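Local coordinates for WYL1 (Ruminococcus sp., PDB 6OAW), which is a WYL-domain accessory protein thought to modulate the activity of the Type VI-D CRISPR-Cas system, at residues Y226-D231 with L297-R301. Sequence-based numbering, arbitrary orientation.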
# COMPACT_ATOMS: atom_id res chain seq x y z
N TYR B 226 -5.26 4.95 26.83
CA TYR B 226 -3.79 4.81 26.99
C TYR B 226 -3.08 5.27 25.71
O TYR B 226 -2.31 6.22 25.75
CB TYR B 226 -3.42 3.38 27.38
CG TYR B 226 -1.97 3.27 27.74
CD1 TYR B 226 -1.51 3.56 29.02
CD2 TYR B 226 -1.04 2.98 26.76
CE1 TYR B 226 -0.16 3.52 29.32
CE2 TYR B 226 0.31 2.93 27.05
CZ TYR B 226 0.75 3.21 28.33
OH TYR B 226 2.08 3.12 28.58
N ARG B 227 -3.33 4.62 24.59
CA ARG B 227 -2.70 5.02 23.30
C ARG B 227 -3.51 4.43 22.15
O ARG B 227 -4.05 3.31 22.31
CB ARG B 227 -1.24 4.55 23.25
CG ARG B 227 -0.43 5.18 22.12
CD ARG B 227 0.92 4.51 21.92
NE ARG B 227 1.77 4.64 23.10
CZ ARG B 227 2.78 3.82 23.43
NH1 ARG B 227 3.11 2.79 22.66
NH2 ARG B 227 3.45 4.03 24.54
N ILE B 228 -3.60 5.17 21.06
CA ILE B 228 -4.17 4.70 19.76
C ILE B 228 -3.02 4.02 18.99
O ILE B 228 -1.94 4.61 18.93
CB ILE B 228 -4.80 5.86 18.98
CG1 ILE B 228 -5.93 6.52 19.76
CG2 ILE B 228 -5.29 5.40 17.61
CD1 ILE B 228 -6.62 7.63 18.99
N VAL B 229 -3.23 2.81 18.49
CA VAL B 229 -2.19 2.11 17.67
C VAL B 229 -2.87 1.54 16.44
O VAL B 229 -4.09 1.34 16.47
CB VAL B 229 -1.49 0.98 18.44
CG1 VAL B 229 -0.79 1.50 19.69
CG2 VAL B 229 -2.46 -0.15 18.76
N SER B 230 -2.07 1.29 15.42
CA SER B 230 -2.41 0.47 14.23
C SER B 230 -1.93 -0.94 14.49
O SER B 230 -0.87 -1.05 15.12
CB SER B 230 -1.70 0.97 13.01
OG SER B 230 -2.32 2.12 12.52
N ASP B 231 -2.57 -1.93 13.89
CA ASP B 231 -1.91 -3.25 13.69
C ASP B 231 -0.70 -3.09 12.77
O ASP B 231 -0.64 -2.12 12.02
CB ASP B 231 -2.86 -4.31 13.12
CG ASP B 231 -3.53 -3.90 11.82
OD1 ASP B 231 -2.84 -3.97 10.74
OD2 ASP B 231 -4.72 -3.51 11.89
N LEU B 297 -0.60 -3.34 23.25
CA LEU B 297 0.18 -2.45 22.35
C LEU B 297 0.86 -3.29 21.25
O LEU B 297 0.92 -2.81 20.12
CB LEU B 297 1.25 -1.67 23.13
CG LEU B 297 0.78 -0.60 24.12
CD1 LEU B 297 1.99 0.18 24.65
CD2 LEU B 297 -0.24 0.35 23.49
N SER B 298 1.38 -4.47 21.57
CA SER B 298 2.16 -5.26 20.59
C SER B 298 1.22 -6.12 19.74
O SER B 298 1.53 -6.29 18.54
CB SER B 298 3.23 -6.06 21.24
OG SER B 298 2.74 -6.70 22.39
N ASP B 299 0.09 -6.59 20.30
CA ASP B 299 -0.99 -7.24 19.50
C ASP B 299 -2.36 -6.66 19.85
O ASP B 299 -3.08 -7.15 20.71
CB ASP B 299 -0.93 -8.77 19.62
CG ASP B 299 -1.74 -9.42 18.51
OD1 ASP B 299 -2.70 -8.77 18.01
OD2 ASP B 299 -1.36 -10.51 18.07
N PRO B 300 -2.79 -5.56 19.21
CA PRO B 300 -4.05 -4.93 19.58
C PRO B 300 -5.30 -5.61 19.03
O PRO B 300 -6.36 -5.17 19.42
CB PRO B 300 -3.96 -3.53 18.96
CG PRO B 300 -3.07 -3.75 17.75
CD PRO B 300 -2.06 -4.80 18.18
N ARG B 301 -5.16 -6.60 18.14
CA ARG B 301 -6.33 -7.37 17.67
C ARG B 301 -6.57 -8.58 18.56
O ARG B 301 -7.71 -8.78 18.94
CB ARG B 301 -6.23 -7.88 16.23
CG ARG B 301 -7.58 -8.31 15.70
CD ARG B 301 -7.59 -8.84 14.28
NE ARG B 301 -8.88 -9.47 13.96
CZ ARG B 301 -9.16 -10.12 12.83
NH1 ARG B 301 -8.24 -10.26 11.89
NH2 ARG B 301 -10.37 -10.63 12.66
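Leu297, at the end of helix 287-298, and Pro300, just beyond it, pack their apolar atoms against one side of strand 219-230, with Val229 touching both. The valine divides its two methyls: CG1 lies 4.0 Å from CD2 of Leu297, and CG2 sits 3.7 Å from CB of Pro300, with the proline CG almost as near. Val229 chi1 (-59°) places CG1 opposite the carbonyl carbon and CG2 between backbone N and carbonyl, which spreads the methyls over the two partners. The same proline ring reaches on past the strand end to the backbone of Asp231.

Leu297 CD1, the other branch, touches Arg227 and Tyr226. It lies over one face of the Arg227 guanidinium, 3.5 Å from NH1, and is also 4.0 Å from CE2 of the Tyr226 ring. Two neighbours along a strand normally point to opposite sides; here a classic beta bulge, with Tyr226 and Arg227 both opposite Val240, turns both toward the helix. Arg227 then bends at chi3 (-62°), laying its flat end across the leucine methyl.

No hydrogen bond joins the two segments. Several polar groups find partners elsewhere: Asp231 accepts from the backbone N of Met235 and Tyr236 in the turn after the strand, Ser230 OG pairs with Asn237 OD1, and Pro300 O takes the hydroxyl of Ser256. Leu297 also touches Val240, and Pro300 touches Tyr238, on the adjacent strand 237-243. Against strand 219-230 the helix end is thus held by shape and nonpolar contact, and the bond from Ser256 on strand 253-258 of the same sheet adds a polar tie. CD1 meets the guanidinium through its face, a contact that uses none of its N-H groups.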